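Long-range contacts in Thiol:disulfide interchange protein (Proteus mirabilis, PDB 4OD7), which probably acts as a periplasmic disulfide oxidoreductase of the DsbA type, passing disulfide bonds to folding proteins: residues 22-28 and 56-62; 37-41 and 90-94; 75-81 and 132-136. The protein carries 1 engineered substitution. All coordinates share one frame; numbering follows the deposited sequence.

Contact 1 (22-28 and 56-62). With SCN (thiocyanate ion), chain G.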
# COMPACT_ATOMS: atom_id res chain seq x y z
N PRO A 22 9.23 9.09 3.48
CA PRO A 22 8.18 9.88 2.84
C PRO A 22 7.15 10.41 3.85
O PRO A 22 7.05 9.85 4.95
CB PRO A 22 7.55 8.87 1.89
CG PRO A 22 8.59 7.90 1.64
CD PRO A 22 9.38 7.77 2.87
N GLN A 23 6.40 11.45 3.52
CA GLN A 23 5.44 12.05 4.49
C GLN A 23 4.28 11.04 4.79
O GLN A 23 3.73 11.00 5.90
CB GLN A 23 4.89 13.36 3.98
CG GLN A 23 5.74 14.58 4.24
CD GLN A 23 5.26 15.76 3.45
OE1 GLN A 23 5.52 15.86 2.25
NE2 GLN A 23 4.51 16.65 4.09
N VAL A 24 3.89 10.30 3.76
CA VAL A 24 2.93 9.20 3.91
C VAL A 24 3.47 7.86 3.32
O VAL A 24 3.83 7.80 2.15
CB VAL A 24 1.57 9.52 3.24
CG1 VAL A 24 0.58 8.39 3.50
CG2 VAL A 24 0.97 10.82 3.79
N VAL A 25 3.54 6.81 4.14
CA VAL A 25 3.92 5.48 3.66
C VAL A 25 2.77 4.47 3.91
O VAL A 25 2.40 4.21 5.04
CB VAL A 25 5.17 4.93 4.33
CG1 VAL A 25 5.57 3.61 3.66
CG2 VAL A 25 6.33 5.94 4.27
N GLU A 26 2.26 3.93 2.81
CA GLU A 26 1.22 2.91 2.75
C GLU A 26 1.86 1.50 2.67
O GLU A 26 2.82 1.30 1.94
CB GLU A 26 0.37 3.20 1.52
CG GLU A 26 -0.39 4.52 1.53
CD GLU A 26 -1.18 4.81 0.22
OE1 GLU A 26 -1.45 3.91 -0.57
OE2 GLU A 26 -1.45 5.99 -0.10
N PHE A 27 1.33 0.55 3.43
CA PHE A 27 1.76 -0.85 3.40
C PHE A 27 0.56 -1.75 3.07
O PHE A 27 -0.49 -1.68 3.72
CB PHE A 27 2.34 -1.22 4.75
CG PHE A 27 3.57 -0.47 5.11
CD1 PHE A 27 4.82 -0.94 4.79
CD2 PHE A 27 3.49 0.71 5.83
CE1 PHE A 27 5.96 -0.20 5.16
CE2 PHE A 27 4.62 1.43 6.19
CZ PHE A 27 5.84 0.97 5.86
N PHE A 28 0.74 -2.64 2.10
CA PHE A 28 -0.36 -3.50 1.66
C PHE A 28 0.17 -4.81 1.14
O PHE A 28 1.36 -4.98 0.96
CB PHE A 28 -1.19 -2.77 0.58
CG PHE A 28 -0.60 -2.85 -0.82
CD1 PHE A 28 -1.15 -3.70 -1.79
CD2 PHE A 28 0.50 -2.07 -1.19
CE1 PHE A 28 -0.63 -3.74 -3.07
CE2 PHE A 28 1.02 -2.14 -2.45
CZ PHE A 28 0.44 -2.97 -3.39
N THR A 56 3.04 16.66 -1.42
CA THR A 56 3.23 15.76 -0.32
C THR A 56 3.97 14.50 -0.82
O THR A 56 3.53 13.87 -1.78
CB THR A 56 1.87 15.44 0.31
OG1 THR A 56 1.28 16.65 0.77
CG2 THR A 56 1.97 14.41 1.46
N LYS A 57 5.08 14.13 -0.18
CA LYS A 57 5.88 12.98 -0.61
C LYS A 57 5.17 11.71 -0.17
O LYS A 57 5.08 11.47 1.03
CB LYS A 57 7.26 13.00 -0.01
CG LYS A 57 8.08 14.20 -0.37
CD LYS A 57 9.43 14.16 0.29
CE LYS A 57 9.32 14.39 1.79
NZ LYS A 57 8.88 15.79 2.07
N MET A 58 4.71 10.91 -1.13
CA MET A 58 3.92 9.69 -0.87
C MET A 58 4.70 8.44 -1.27
O MET A 58 5.55 8.47 -2.18
CB MET A 58 2.61 9.68 -1.67
CG MET A 58 1.81 10.97 -1.63
SD MET A 58 1.10 11.24 -0.02
CE MET A 58 -0.53 10.54 -0.25
N ALA A 59 4.36 7.32 -0.63
CA ALA A 59 4.91 6.01 -0.97
C ALA A 59 3.85 4.94 -0.68
O ALA A 59 3.01 5.10 0.22
CB ALA A 59 6.18 5.74 -0.18
N ARG A 60 3.90 3.84 -1.44
CA ARG A 60 3.03 2.66 -1.26
C ARG A 60 3.90 1.47 -1.45
O ARG A 60 4.39 1.27 -2.54
CB ARG A 60 1.90 2.68 -2.27
CG ARG A 60 0.92 1.55 -2.17
CD ARG A 60 -0.25 1.81 -3.08
NE ARG A 60 -1.15 0.66 -3.23
CZ ARG A 60 -2.07 0.31 -2.35
NH1 ARG A 60 -2.22 0.97 -1.23
NH2 ARG A 60 -2.84 -0.74 -2.54
N TYR A 61 4.09 0.69 -0.38
CA TYR A 61 4.99 -0.46 -0.36
C TYR A 61 4.23 -1.76 -0.18
O TYR A 61 3.27 -1.82 0.57
CB TYR A 61 6.00 -0.31 0.77
CG TYR A 61 6.93 0.90 0.63
CD1 TYR A 61 7.26 1.43 -0.61
CD2 TYR A 61 7.46 1.51 1.77
CE1 TYR A 61 8.12 2.55 -0.69
CE2 TYR A 61 8.30 2.60 1.70
CZ TYR A 61 8.62 3.12 0.48
OH TYR A 61 9.46 4.21 0.48
N HIS A 62 4.69 -2.80 -0.87
CA HIS A 62 4.13 -4.14 -0.76
C HIS A 62 4.92 -4.96 0.27
O HIS A 62 6.16 -4.78 0.47
CB HIS A 62 4.13 -4.83 -2.12
CG HIS A 62 3.37 -6.12 -2.13
ND1 HIS A 62 3.91 -7.32 -1.74
CD2 HIS A 62 2.10 -6.39 -2.51
CE1 HIS A 62 3.01 -8.28 -1.87
NE2 HIS A 62 1.90 -7.74 -2.34
S SCN G . -2.33 1.73 3.69
C SCN G . -3.24 1.12 2.33
N SCN G . -3.90 0.61 1.48
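V24 to F28 pair residue for residue with M58 to H62 as parallel strands, their axes 4.5 Å apart and 19° askew, joined by alternating bonds such as Y61 N to E26 O (2.7 Å). Just before the strands, the side chain of Q23 reaches back to the partner backbone: its OE1 accepts K57 N at 3.0 Å, the donor standing above the amide carbonyl plane, and K57 NZ adds a weak second bond.

On the face carrying E26, F28, R60 and H62, the arginine stretches out from CG to NE with CG anti to its backbone N (chi1 -178°), which carries the guanidinium over F28. It lies flat there, its CZ 3.8 Å from the centroid of the F28 ring, in a cation-pi stack with planes 13° apart. H62 approaches the other face of this ring edge-on, with CD2 3.8 Å from F28 CE1, so the phenyl is held between a cation and an imidazole edge. R60 NH1 also bridges to E26 OE1 at 3.1 Å and bonds the nitrogen of a thiocyanate ion, probably from the crystallisation liquor.

The other face is greasier: V25 CG1 presses against Y61 CD2 at 3.4 Å, while P22 CG rests on A59 CB. Helix 130-145 covers Y61 and F27 here.

H62 ND1 bonds T74 and its NE2 bonds the backbone of F30, which fixes the ring's turn. R60 is held by F28, E26 and the anion at once, beside an acidic pair, E26 and E49, whose like charges it would probably ease.

Contact 2 (37-41 and 90-94); sequences QFSEV and SPALF
E40 does most of the touching, laying its CG methylene against the F94 ring, with CG 3.5 Å from CD2 of F94. The approach to the ring is slanted, and the carboxylate beyond is turned 34° from the ring plane. Its two oxygens part company: OE1 comes alongside P91, 3.7 Å from both CA and CG of that proline, while OE2 points to S90 OG at 3.5 Å, too long to count as a bond. From the preceding residue, S39 OG lies 3.9 Å from F94 CE2.

A bend at chi2 (-69°) swings the E40 carboxylate across the start of the 90-94 segment instead of letting the chain run straight out. S39 OG is tied to its own helix by a hydrogen bond with C35 O, so towards F94 it offers van der Waals contact. The backbone bond from F94 N to S90 O sets F94 one turn on from S90, and both side chains face E40. The F94 ring is further placed by F30, which it meets edge-to-face, and by Y36.

The axes of the two short segments stay 11.2 Å apart at an angle of 130°, and side chains rather than close backbones span the gap. Helix 33-41 thus meets helix 86-99 just beyond the redox-active motif, whose second cysteine is C35. Helix 44-51 lies against F38 and S39, helix 106-115 packs on A92 and L93, and strand 24-28 leads through F30 into this junction.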
# COMPACT_ATOMS: atom_id res chain seq x y z
N GLN A 37 -10.33 -4.67 0.06
CA GLN A 37 -11.44 -3.93 0.57
C GLN A 37 -11.13 -2.39 0.78
O GLN A 37 -11.88 -1.54 0.38
CB GLN A 37 -11.81 -4.55 1.87
CG GLN A 37 -12.96 -5.47 2.00
CD GLN A 37 -14.24 -4.74 1.85
OE1 GLN A 37 -14.33 -3.54 1.97
NE2 GLN A 37 -15.23 -5.44 1.59
N PHE A 38 -10.00 -2.08 1.40
CA PHE A 38 -9.57 -0.72 1.77
C PHE A 38 -9.30 0.16 0.53
O PHE A 38 -9.73 1.30 0.44
CB PHE A 38 -8.31 -0.79 2.62
CG PHE A 38 -8.00 0.47 3.44
CD1 PHE A 38 -8.57 0.70 4.69
CD2 PHE A 38 -7.13 1.41 2.95
CE1 PHE A 38 -8.26 1.80 5.41
CE2 PHE A 38 -6.80 2.54 3.70
CZ PHE A 38 -7.36 2.74 4.90
N SER A 39 -8.54 -0.39 -0.43
CA SER A 39 -8.08 0.43 -1.53
C SER A 39 -8.92 0.26 -2.80
O SER A 39 -9.13 1.24 -3.50
CB SER A 39 -6.63 0.10 -1.82
OG SER A 39 -6.51 -1.20 -2.35
N GLU A 40 -9.41 -0.93 -3.12
CA GLU A 40 -10.10 -1.14 -4.40
C GLU A 40 -11.58 -0.93 -4.33
O GLU A 40 -12.19 -0.50 -5.31
CB GLU A 40 -9.82 -2.53 -4.97
CG GLU A 40 -8.39 -2.85 -5.36
CD GLU A 40 -7.98 -2.06 -6.57
OE1 GLU A 40 -8.68 -2.27 -7.57
OE2 GLU A 40 -6.99 -1.31 -6.59
N VAL A 41 -12.18 -1.21 -3.18
CA VAL A 41 -13.64 -1.04 -2.99
C VAL A 41 -13.94 0.32 -2.34
O VAL A 41 -14.66 1.13 -2.91
CB VAL A 41 -14.26 -2.19 -2.10
CG1 VAL A 41 -15.76 -2.00 -1.95
CG2 VAL A 41 -13.93 -3.59 -2.69
N SER A 90 -2.75 -2.92 -10.83
CA SER A 90 -3.17 -3.12 -9.45
C SER A 90 -4.52 -3.87 -9.38
O SER A 90 -4.60 -4.86 -8.66
CB SER A 90 -3.23 -1.79 -8.71
OG SER A 90 -3.64 -2.00 -7.38
N PRO A 91 -5.57 -3.43 -10.10
CA PRO A 91 -6.80 -4.21 -10.04
C PRO A 91 -6.65 -5.67 -10.50
O PRO A 91 -7.21 -6.59 -9.89
CB PRO A 91 -7.73 -3.43 -10.95
CG PRO A 91 -7.21 -2.06 -10.93
CD PRO A 91 -5.77 -2.20 -10.88
N ALA A 92 -5.84 -5.88 -11.54
CA ALA A 92 -5.62 -7.24 -12.11
C ALA A 92 -4.83 -8.17 -11.19
O ALA A 92 -5.05 -9.40 -11.18
CB ALA A 92 -4.90 -7.15 -13.50
N LEU A 93 -3.93 -7.60 -10.41
CA LEU A 93 -3.12 -8.37 -9.51
C LEU A 93 -3.96 -8.77 -8.32
O LEU A 93 -3.89 -9.90 -7.87
CB LEU A 93 -1.92 -7.56 -9.08
CG LEU A 93 -0.85 -7.32 -10.16
CD1 LEU A 93 0.11 -6.35 -9.62
CD2 LEU A 93 -0.13 -8.57 -10.62
N PHE A 94 -4.75 -7.85 -7.80
CA PHE A 94 -5.69 -8.23 -6.74
C PHE A 94 -6.64 -9.32 -7.24
O PHE A 94 -6.83 -10.33 -6.60
CB PHE A 94 -6.53 -7.03 -6.27
CG PHE A 94 -5.89 -6.22 -5.19
CD1 PHE A 94 -5.63 -6.75 -3.95
CD2 PHE A 94 -5.58 -4.89 -5.42
CE1 PHE A 94 -5.05 -5.97 -2.95
CE2 PHE A 94 -5.00 -4.11 -4.43
CZ PHE A 94 -4.73 -4.65 -3.19

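Contact 3 (75-81 and 132-136); sequences RAWAVAI and VNSLV
Helix 70-83 and helix 130-145 cross here, where the helical part of the DsbA fold meets the long helix that packs beside the thioredoxin sheet. At the crossing A78 has only a methyl to place between the helices; its CB touches L135 CB at 3.6 Å and V136 CG2 at 3.9 Å. V132 CG1 completes the pocket around this methyl and reaches on to V79 CG2, while L135 CD1 lies 3.3 Å from A78 O and packs against CG2 of I81.

R75 closes one side. Extended through CD and then bent at chi3 (-70°), it arches over V136, whose CG2 sits beneath the centre of the guanidinium, and delivers NH1 to N133. That bond to OD1 is 2.8 Å long and nearly straight, lying close to the guanidinium plane, while the amide itself is turned 71° from it. NH1 also bonds I127 O, so two carbonyl oxygens grip this nitrogen.

The segment axes come within 8.7 Å at 124°, a helix-helix crossing with A78 at the point of closest packing. This is consistent with the DsbA fold, in which a helical domain is inserted into a thioredoxin fold, and the crossing lies where the two meet.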
# COMPACT_ATOMS: atom_id res chain seq x y z
N ARG A 75 8.13 -7.72 -5.72
CA ARG A 75 8.89 -7.36 -6.93
C ARG A 75 7.96 -6.90 -8.06
O ARG A 75 8.25 -5.93 -8.72
CB ARG A 75 9.76 -8.52 -7.39
CG ARG A 75 10.65 -8.19 -8.61
CD ARG A 75 11.72 -9.28 -8.76
NE ARG A 75 12.73 -9.24 -7.70
CZ ARG A 75 13.80 -8.47 -7.69
NH1 ARG A 75 14.07 -7.65 -8.70
NH2 ARG A 75 14.61 -8.52 -6.66
N ALA A 76 6.81 -7.57 -8.23
CA ALA A 76 5.78 -7.16 -9.18
C ALA A 76 5.36 -5.72 -8.93
O ALA A 76 5.18 -4.94 -9.85
CB ALA A 76 4.56 -8.07 -9.06
N TRP A 77 5.18 -5.38 -7.67
CA TRP A 77 4.73 -4.05 -7.36
C TRP A 77 5.85 -3.05 -7.70
O TRP A 77 5.58 -1.97 -8.20
CB TRP A 77 4.33 -3.92 -5.90
CG TRP A 77 3.79 -2.54 -5.55
CD1 TRP A 77 4.28 -1.71 -4.62
CD2 TRP A 77 2.67 -1.87 -6.14
NE1 TRP A 77 3.55 -0.57 -4.57
CE2 TRP A 77 2.55 -0.64 -5.49
CE3 TRP A 77 1.76 -2.20 -7.13
CZ2 TRP A 77 1.54 0.28 -5.81
CZ3 TRP A 77 0.74 -1.29 -7.44
CH2 TRP A 77 0.65 -0.07 -6.79
N ALA A 78 7.10 -3.42 -7.41
CA ALA A 78 8.26 -2.61 -7.83
C ALA A 78 8.27 -2.41 -9.37
O ALA A 78 8.68 -1.38 -9.84
CB ALA A 78 9.56 -3.23 -7.36
N VAL A 79 7.97 -3.46 -10.14
CA VAL A 79 7.88 -3.34 -11.60
C VAL A 79 6.77 -2.36 -11.97
O VAL A 79 6.93 -1.55 -12.89
CB VAL A 79 7.66 -4.71 -12.26
CG1 VAL A 79 7.36 -4.56 -13.76
CG2 VAL A 79 8.88 -5.58 -12.04
N ALA A 80 5.64 -2.45 -11.28
CA ALA A 80 4.51 -1.59 -11.57
C ALA A 80 4.89 -0.12 -11.37
O ALA A 80 4.47 0.74 -12.16
CB ALA A 80 3.34 -1.95 -10.71
N ILE A 81 5.62 0.14 -10.29
CA ILE A 81 6.14 1.48 -9.97
C ILE A 81 7.11 1.91 -11.04
O ILE A 81 7.03 3.04 -11.52
CB ILE A 81 6.79 1.54 -8.61
CG1 ILE A 81 5.73 1.27 -7.52
CG2 ILE A 81 7.47 2.89 -8.38
CD1 ILE A 81 6.30 1.00 -6.20
N VAL A 132 14.44 -1.73 -10.14
CA VAL A 132 13.44 -2.59 -9.55
C VAL A 132 14.10 -3.24 -8.34
O VAL A 132 13.49 -3.33 -7.30
CB VAL A 132 12.91 -3.58 -10.58
CG1 VAL A 132 12.18 -4.73 -9.93
CG2 VAL A 132 11.98 -2.84 -11.51
N ASN A 133 15.36 -3.64 -8.46
CA ASN A 133 16.08 -4.15 -7.30
C ASN A 133 16.12 -3.14 -6.13
O ASN A 133 15.82 -3.49 -5.01
CB ASN A 133 17.50 -4.53 -7.70
CG ASN A 133 17.55 -5.70 -8.67
OD1 ASN A 133 16.63 -6.52 -8.75
ND2 ASN A 133 18.63 -5.77 -9.42
N SER A 134 16.38 -1.88 -6.42
CA SER A 134 16.38 -0.82 -5.42
C SER A 134 15.03 -0.63 -4.79
O SER A 134 14.93 -0.48 -3.59
CB SER A 134 16.80 0.50 -6.05
OG SER A 134 18.12 0.40 -6.55
N LEU A 135 13.98 -0.67 -5.60
CA LEU A 135 12.61 -0.55 -5.07
C LEU A 135 12.25 -1.73 -4.17
O LEU A 135 11.50 -1.58 -3.21
CB LEU A 135 11.57 -0.49 -6.21
CG LEU A 135 11.53 0.82 -6.97
CD1 LEU A 135 10.76 0.63 -8.25
CD2 LEU A 135 10.90 1.92 -6.17
N VAL A 136 12.73 -2.92 -4.50
CA VAL A 136 12.42 -4.08 -3.66
C VAL A 136 13.07 -3.86 -2.29
O VAL A 136 12.43 -4.09 -1.25
CB VAL A 136 12.88 -5.42 -4.35
CG1 VAL A 136 13.11 -6.57 -3.30
CG2 VAL A 136 11.92 -5.77 -5.57

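Contacts 1 and 2 lie 16 Å apart between centres and meet on the sheet face that carries F28 and R60: F28 CD1 is 4.0 Å from F94 CZ, and R60 NH2 is 3.7 Å from S39 OG. W77 joins contact 1 to contact 3, its NE1 2.9 Å from R60 O in a probable hydrogen bond, and its CZ3 packs on S90 CB of contact 2 at 4.2 Å. Strand 24-28 runs on to the redox motif at the start of helix 33-41; S32, just before it, is an engineered replacement of the first cysteine, and C35 lies in the helix. Contact 2 is thus nearest in sequence to that site; its Q37 also touches the bound peptide.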